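Local coordinates for protein HTH-type transcriptional regulator mcbR (Escherichia coli UMEA 3718-1, PDB 4P9F) that represses expression of McbA by binding its promoter region, preventing colanic acid overproduction and mucoidy, and is important for biofilm formation, at residues T7-E11 against E47-L52; H16-I20 against I126-R130. One frame throughout, in Å; residues are numbered along the deposited sequence.

How the contacts relate
Helix 6-19 serves both contacts, one near each of its ends. In contact 1 its first turn, at 7-11, packs on 47-52 within the winged helix-turn-helix domain, against the helix supplying the later part of the DNA-binding motif. In contact 2 its last turn and the residue after it, 16-20, meet 126-130 of the FCD domain, so this is one place where the two domains of the GntR-family regulator touch. The centres of contacts 1 and 2 lie about 18 Å apart, their nearest atoms about 4 Å. The centre of contact 2 lies about 4 Å from that of the chain, the centre of contact 1 about 18 Å, so one helix runs from the DNA-binding unit to mid-subunit.

Contact 1 (T7-E11 against E47-L52)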
ATOM      1  N   THR A   7       8.907  20.430  -0.007  1.00 20.87           N
ATOM      2  CA  THR A   7       8.978  19.125  -0.644  1.00 21.29           C
ATOM      3  C   THR A   7       7.650  18.356  -0.540  1.00 18.61           C
ATOM      4  O   THR A   7       7.182  17.795  -1.518  1.00 20.01           O
ATOM      5  CB  THR A   7      10.075  18.284   0.003  1.00 27.93           C
ATOM      6  OG1 THR A   7      11.289  19.034  -0.003  1.00 25.02           O
ATOM      7  CG2 THR A   7      10.256  16.919  -0.742  1.00 25.26           C
ATOM      8  N   LEU A   8       7.031  18.387   0.637  1.00 19.38           N
ATOM      9  CA  LEU A   8       5.761  17.677   0.842  1.00 20.90           C
ATOM     10  C   LEU A   8       4.662  18.293  -0.017  1.00 23.04           C
ATOM     11  O   LEU A   8       3.824  17.581  -0.559  1.00 24.42           O
ATOM     12  CB  LEU A   8       5.335  17.715   2.316  1.00 20.66           C
ATOM     13  CG  LEU A   8       3.981  17.055   2.672  1.00 28.42           C
ATOM     14  CD1 LEU A   8       3.975  15.578   2.225  1.00 28.47           C
ATOM     15  CD2 LEU A   8       3.709  17.175   4.183  1.00 28.80           C
ATOM     16  N   GLN A   9       4.701  19.620  -0.164  1.00 23.57           N
ATOM     17  CA  GLN A   9       3.674  20.326  -0.907  1.00 24.04           C
ATOM     18  C   GLN A   9       3.737  19.956  -2.382  1.00 26.03           C
ATOM     19  O   GLN A   9       2.719  19.675  -3.020  1.00 23.10           O
ATOM     20  CB  GLN A   9       3.850  21.839  -0.734  1.00 32.79           C
ATOM     21  CG  GLN A   9       2.721  22.632  -1.293  1.00 51.29           C
ATOM     22  CD  GLN A   9       1.410  22.239  -0.647  1.00 67.21           C
ATOM     23  OE1 GLN A   9       0.474  21.802  -1.324  1.00 71.48           O
ATOM     24  NE2 GLN A   9       1.344  22.368   0.677  1.00 65.37           N
ATOM     25  N   VAL A  10       4.940  19.927  -2.928  1.00 19.41           N
ATOM     26  CA  VAL A  10       5.094  19.480  -4.313  1.00 24.55           C
ATOM     27  C   VAL A  10       4.687  18.006  -4.466  1.00 24.57           C
ATOM     28  O   VAL A  10       4.032  17.632  -5.421  1.00 22.69           O
ATOM     29  CB  VAL A  10       6.551  19.658  -4.812  1.00 23.43           C
ATOM     30  CG1 VAL A  10       6.688  19.127  -6.241  1.00 17.91           C
ATOM     31  CG2 VAL A  10       6.979  21.154  -4.736  1.00 23.39           C
ATOM     32  N   GLU A  11       5.097  17.171  -3.511  1.00 25.11           N
ATOM     33  CA  GLU A  11       4.772  15.760  -3.580  1.00 24.66           C
ATOM     34  C   GLU A  11       3.256  15.499  -3.572  1.00 23.75           C
ATOM     35  O   GLU A  11       2.748  14.716  -4.379  1.00 24.56           O
ATOM     36  CB  GLU A  11       5.389  15.008  -2.410  1.00 22.71           C
ATOM     37  CG  GLU A  11       5.142  13.511  -2.541  1.00 29.14           C
ATOM     38  CD  GLU A  11       5.551  12.739  -1.312  1.00 38.24           C
ATOM     39  OE1 GLU A  11       5.861  13.378  -0.275  1.00 32.57           O
ATOM     40  OE2 GLU A  11       5.581  11.493  -1.404  1.00 34.84           O
ATOM     41  N   GLU A  47      13.349  16.219  -4.913  1.00 29.01           N
ATOM     42  CA  GLU A  47      13.076  15.276  -3.826  1.00 28.10           C
ATOM     43  C   GLU A  47      11.659  14.712  -3.883  1.00 22.97           C
ATOM     44  O   GLU A  47      11.433  13.524  -3.595  1.00 24.44           O
ATOM     45  CB  GLU A  47      13.292  15.915  -2.443  1.00 27.38           C
ATOM     46  CG  GLU A  47      14.730  16.247  -2.127  1.00 38.30           C
ATOM     47  CD  GLU A  47      14.903  16.840  -0.729  1.00 59.62           C
ATOM     48  OE1 GLU A  47      13.892  17.212  -0.090  1.00 63.31           O
ATOM     49  OE2 GLU A  47      16.058  16.943  -0.273  1.00 65.11           O
ATOM     50  N   ALA A  48      10.702  15.563  -4.224  1.00 21.37           N
ATOM     51  CA  ALA A  48       9.306  15.137  -4.307  1.00 22.16           C
ATOM     52  C   ALA A  48       9.155  14.086  -5.398  1.00 25.81           C
ATOM     53  O   ALA A  48       8.518  13.052  -5.198  1.00 27.58           O
ATOM     54  CB  ALA A  48       8.388  16.345  -4.578  1.00 19.00           C
ATOM     55  N   LEU A  49       9.785  14.338  -6.541  1.00 23.78           N
ATOM     56  CA  LEU A  49       9.741  13.390  -7.644  1.00 21.86           C
ATOM     57  C   LEU A  49      10.389  12.053  -7.251  1.00 22.12           C
ATOM     58  O   LEU A  49       9.858  10.992  -7.568  1.00 25.71           O
ATOM     59  CB  LEU A  49      10.425  13.999  -8.874  1.00 22.38           C
ATOM     60  CG  LEU A  49       9.686  15.185  -9.506  1.00 23.02           C
ATOM     61  CD1 LEU A  49      10.646  16.034 -10.355  1.00 19.16           C
ATOM     62  CD2 LEU A  49       8.545  14.684 -10.386  1.00 19.83           C
ATOM     63  N   LEU A  50      11.516  12.112  -6.542  1.00 23.63           N
ATOM     64  CA  LEU A  50      12.224  10.904  -6.096  1.00 23.67           C
ATOM     65  C   LEU A  50      11.425  10.142  -5.057  1.00 26.96           C
ATOM     66  O   LEU A  50      11.492   8.913  -5.013  1.00 21.24           O
ATOM     67  CB  LEU A  50      13.615  11.250  -5.557  1.00 29.84           C
ATOM     68  CG  LEU A  50      14.594  11.632  -6.670  1.00 28.60           C
ATOM     69  CD1 LEU A  50      15.911  12.165  -6.110  1.00 28.64           C
ATOM     70  CD2 LEU A  50      14.830  10.421  -7.571  1.00 29.43           C
ATOM     71  N   ARG A  51      10.658  10.861  -4.235  1.00 22.06           N
ATOM     72  CA  ARG A  51       9.751  10.197  -3.294  1.00 24.84           C
ATOM     73  C   ARG A  51       8.722   9.352  -4.055  1.00 25.84           C
ATOM     74  O   ARG A  51       8.378   8.250  -3.634  1.00 23.56           O
ATOM     75  CB  ARG A  51       9.018  11.233  -2.438  1.00 24.72           C
ATOM     76  CG  ARG A  51       9.870  11.905  -1.354  1.00 24.78           C
ATOM     77  CD  ARG A  51       9.004  12.874  -0.526  1.00 28.33           C
ATOM     78  NE  ARG A  51       9.793  13.527   0.518  1.00 27.57           N
ATOM     79  CZ  ARG A  51       9.290  14.329   1.444  1.00 30.20           C
ATOM     80  NH1 ARG A  51       7.985  14.602   1.443  1.00 25.15           N
ATOM     81  NH2 ARG A  51      10.096  14.849   2.360  1.00 26.29           N
ATOM     82  N   LEU A  52       8.239   9.871  -5.180  1.00 21.06           N
ATOM     83  CA  LEU A  52       7.281   9.142  -5.996  1.00 24.74           C
ATOM     84  C   LEU A  52       7.947   7.958  -6.712  1.00 26.93           C
ATOM     85  O   LEU A  52       7.353   6.878  -6.835  1.00 27.24           O
ATOM     86  CB  LEU A  52       6.618  10.102  -6.982  1.00 25.59           C
ATOM     87  CG  LEU A  52       5.689  11.118  -6.299  1.00 31.12           C
ATOM     88  CD1 LEU A  52       5.289  12.239  -7.247  1.00 27.17           C
ATOM     89  CD2 LEU A  52       4.435  10.413  -5.788  1.00 34.13           C
TER
HETATM   90  O   HOH W   1      12.796  17.695   2.074  1.00 42.84           O
HETATM   91  O   HOH W   2       5.731   9.198  -2.551  1.00 37.70           O
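Start with Arg-51, whose side chain reaches toward segment 7-11 of helix 6-19. Its chi1 is m and chi2 to chi4 are all t, so the arm is fully extended and Arg-51 NH1 donates to Glu-11 OE1 at 3.0 Å, a salt bridge met at the guanidinium edge. Glu-11 answers with chi1 and chi2 t. Over one guanidinium face lies the methyl of Thr-7, CG2 being 3.5 Å from Arg-51 CZ. The axes of segments 7-11 and 47-52 cross at -55°, 8.5 Å apart at closest, and the small Ala-48 permits the approach: its CB is 3.6 Å from Thr-7 O and 3.7 Å from Val-10 CG1. In this winged helix-turn-helix domain, helix 42-54 carries the recognition part of the motif, and helix 6-19 packs against it. The m rotamer of Thr-7 turns OG1 toward Glu-47, where a water bonds Thr-7 OG1 (2.9 Å) and Glu-47 OE1 (2.5 Å). A second water donates to Glu-11 OE2 at 2.6 Å and, weakly, to Arg-51 O at 3.0 Å.

Contact 2 (H16-I20 against I126-R130); sequences HQLSI and INVNR
Build 16-19 as the last turn of a helix, Ile-20 N bonded to His-16 O at 3.0 Å; Ile-20 then leaves helical geometry at phi/psi -92/8. Segment 126-130 is helical throughout. In register, Ile-20 CA and Ile-126 CA lie 6.0 Å apart. The polar part centres on Asn-127 OD1, which accepts three hydrogen bonds: from His-16 NE2 (2.8 Å) and, within its own helix, from Arg-130 NH2 (3.0 Å) and NE (3.1 Å). His-16 and Asn-127 have chi1 t, chi2 being -95° and 52°; Arg-130 runs t, t, p with chi4 at 85°, laying one guanidinium face over the His-16 ring edge, His-16 CD2 being 3.3 Å from Arg-130 NH2. The apolar part pairs Ile-20 CB (chi1 p) with Ile-126 CG2 (chi1 m) at 3.9 Å, while Ile-126 CD1 lies 3.6 Å from Ile-20 O. This domain interface joins the winged helix-turn-helix to the all-helical FCD domain. Around it, Tyr-164 of helix 161-166 hydrogen-bonds Ile-20 O, and helix 143-156 adds Trp-153 against Arg-130 and Val-154 against Ser-19.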
ATOM      1  N   HIS A  16      -1.783  14.310  -6.342  1.00 24.02           N
ATOM      2  CA  HIS A  16      -3.122  14.740  -6.723  1.00 25.83           C
ATOM      3  C   HIS A  16      -3.279  14.740  -8.245  1.00 21.08           C
ATOM      4  O   HIS A  16      -4.230  14.169  -8.769  1.00 24.57           O
ATOM      5  CB  HIS A  16      -3.424  16.130  -6.135  1.00 31.10           C
ATOM      6  CG  HIS A  16      -4.826  16.596  -6.387  1.00 37.87           C
ATOM      7  ND1 HIS A  16      -5.161  17.399  -7.453  1.00 42.78           N
ATOM      8  CD2 HIS A  16      -5.994  16.295  -5.766  1.00 39.36           C
ATOM      9  CE1 HIS A  16      -6.466  17.623  -7.448  1.00 34.68           C
ATOM     10  NE2 HIS A  16      -6.993  16.960  -6.436  1.00 38.64           N
ATOM     11  N   GLN A  17      -2.316  15.340  -8.944  1.00 17.64           N
ATOM     12  CA  GLN A  17      -2.312  15.382 -10.406  1.00 20.36           C
ATOM     13  C   GLN A  17      -2.327  13.974 -11.013  1.00 26.68           C
ATOM     14  O   GLN A  17      -3.092  13.700 -11.929  1.00 29.14           O
ATOM     15  CB  GLN A  17      -1.060  16.115 -10.915  1.00 24.10           C
ATOM     16  CG  GLN A  17      -0.999  17.580 -10.549  1.00 31.01           C
ATOM     17  CD  GLN A  17      -2.150  18.363 -11.136  1.00 44.63           C
ATOM     18  OE1 GLN A  17      -2.929  18.981 -10.412  1.00 55.52           O
ATOM     19  NE2 GLN A  17      -2.255  18.353 -12.458  1.00 40.58           N
ATOM     20  N   LEU A  18      -1.497  13.082 -10.470  1.00 28.23           N
ATOM     21  CA  LEU A  18      -1.455  11.691 -10.932  1.00 27.65           C
ATOM     22  C   LEU A  18      -2.802  11.023 -10.696  1.00 23.24           C
ATOM     23  O   LEU A  18      -3.365  10.450 -11.616  1.00 27.00           O
ATOM     24  CB  LEU A  18      -0.333  10.911 -10.239  1.00 23.84           C
ATOM     25  CG  LEU A  18       1.094  11.210 -10.717  1.00 28.74           C
ATOM     26  CD1 LEU A  18       2.108  10.642  -9.733  1.00 23.61           C
ATOM     27  CD2 LEU A  18       1.353  10.636 -12.133  1.00 25.64           C
ATOM     28  N   SER A  19      -3.340  11.177  -9.487  1.00 24.49           N
ATOM     29  CA  SER A  19      -4.585  10.542  -9.060  1.00 31.66           C
ATOM     30  C   SER A  19      -5.820  10.913  -9.884  1.00 34.90           C
ATOM     31  O   SER A  19      -6.697  10.063 -10.108  1.00 30.22           O
ATOM     32  CB  SER A  19      -4.884  10.894  -7.601  1.00 34.41           C
ATOM     33  OG  SER A  19      -3.887  10.359  -6.757  1.00 49.39           O
ATOM     34  N   ILE A  20      -5.896  12.164 -10.329  1.00 28.15           N
ATOM     35  CA  ILE A  20      -7.073  12.618 -11.081  1.00 31.25           C
ATOM     36  C   ILE A  20      -6.909  12.455 -12.594  1.00 33.55           C
ATOM     37  O   ILE A  20      -7.752  12.909 -13.370  1.00 33.36           O
ATOM     38  CB  ILE A  20      -7.404  14.088 -10.791  1.00 28.98           C
ATOM     39  CG1 ILE A  20      -6.283  14.993 -11.318  1.00 30.74           C
ATOM     40  CG2 ILE A  20      -7.674  14.298  -9.300  1.00 30.57           C
ATOM     41  CD1 ILE A  20      -6.581  16.486 -11.191  1.00 35.82           C
ATOM     42  N   ILE A 126     -14.025  13.888 -11.096  1.00 32.36           N
ATOM     43  CA  ILE A 126     -13.029  12.949 -10.623  1.00 33.06           C
ATOM     44  C   ILE A 126     -12.584  13.311  -9.207  1.00 32.75           C
ATOM     45  O   ILE A 126     -12.561  12.458  -8.318  1.00 30.76           O
ATOM     46  CB  ILE A 126     -11.835  12.918 -11.580  1.00 39.38           C
ATOM     47  CG1 ILE A 126     -12.293  12.339 -12.927  1.00 36.84           C
ATOM     48  CG2 ILE A 126     -10.714  12.080 -11.006  1.00 35.47           C
ATOM     49  CD1 ILE A 126     -11.238  12.377 -14.019  1.00 37.14           C
ATOM     50  N   ASN A 127     -12.291  14.589  -8.992  1.00 31.88           N
ATOM     51  CA  ASN A 127     -11.783  15.038  -7.706  1.00 32.93           C
ATOM     52  C   ASN A 127     -12.790  14.896  -6.571  1.00 39.03           C
ATOM     53  O   ASN A 127     -12.445  14.420  -5.481  1.00 33.67           O
ATOM     54  CB  ASN A 127     -11.307  16.487  -7.793  1.00 31.96           C
ATOM     55  CG  ASN A 127     -10.616  16.934  -6.513  1.00 42.66           C
ATOM     56  OD1 ASN A 127      -9.700  16.262  -6.022  1.00 41.35           O
ATOM     57  ND2 ASN A 127     -11.031  18.072  -5.978  1.00 34.19           N
ATOM     58  N   VAL A 128     -14.030  15.301  -6.820  1.00 33.90           N
ATOM     59  CA  VAL A 128     -15.053  15.199  -5.786  1.00 42.13           C
ATOM     60  C   VAL A 128     -15.340  13.717  -5.454  1.00 39.16           C
ATOM     61  O   VAL A 128     -15.540  13.384  -4.287  1.00 33.34           O
ATOM     62  CB  VAL A 128     -16.357  15.941  -6.191  1.00 39.71           C
ATOM     63  CG1 VAL A 128     -17.436  15.726  -5.151  1.00 36.17           C
ATOM     64  CG2 VAL A 128     -16.085  17.440  -6.325  1.00 43.17           C
ATOM     65  N   ASN A 129     -15.340  12.830  -6.454  1.00 31.78           N
ATOM     66  CA  ASN A 129     -15.501  11.392  -6.177  1.00 33.14           C
ATOM     67  C   ASN A 129     -14.434  10.894  -5.194  1.00 39.18           C
ATOM     68  O   ASN A 129     -14.735  10.199  -4.216  1.00 37.18           O
ATOM     69  CB  ASN A 129     -15.454  10.582  -7.480  1.00 31.37           C
ATOM     70  CG  ASN A 129     -15.140   9.106  -7.255  1.00 32.54           C
ATOM     71  OD1 ASN A 129     -14.041   8.653  -7.537  1.00 45.20           O
ATOM     72  ND2 ASN A 129     -16.093   8.364  -6.729  1.00 34.87           N
ATOM     73  N   ARG A 130     -13.200  11.310  -5.449  1.00 37.23           N
ATOM     74  CA  ARG A 130     -12.053  11.043  -4.585  1.00 39.72           C
ATOM     75  C   ARG A 130     -12.258  11.575  -3.168  1.00 35.65           C
ATOM     76  O   ARG A 130     -12.102  10.841  -2.189  1.00 34.71           O
ATOM     77  CB  ARG A 130     -10.805  11.673  -5.224  1.00 41.53           C
ATOM     78  CG  ARG A 130      -9.463  11.294  -4.637  1.00 46.67           C
ATOM     79  CD  ARG A 130      -8.376  12.174  -5.267  1.00 51.34           C
ATOM     80  NE  ARG A 130      -8.552  13.583  -4.884  1.00 47.89           N
ATOM     81  CZ  ARG A 130      -8.089  14.129  -3.765  1.00 48.62           C
ATOM     82  NH1 ARG A 130      -7.445  13.388  -2.871  1.00 50.08           N
ATOM     83  NH2 ARG A 130      -8.303  15.411  -3.523  1.00 51.33           N
TER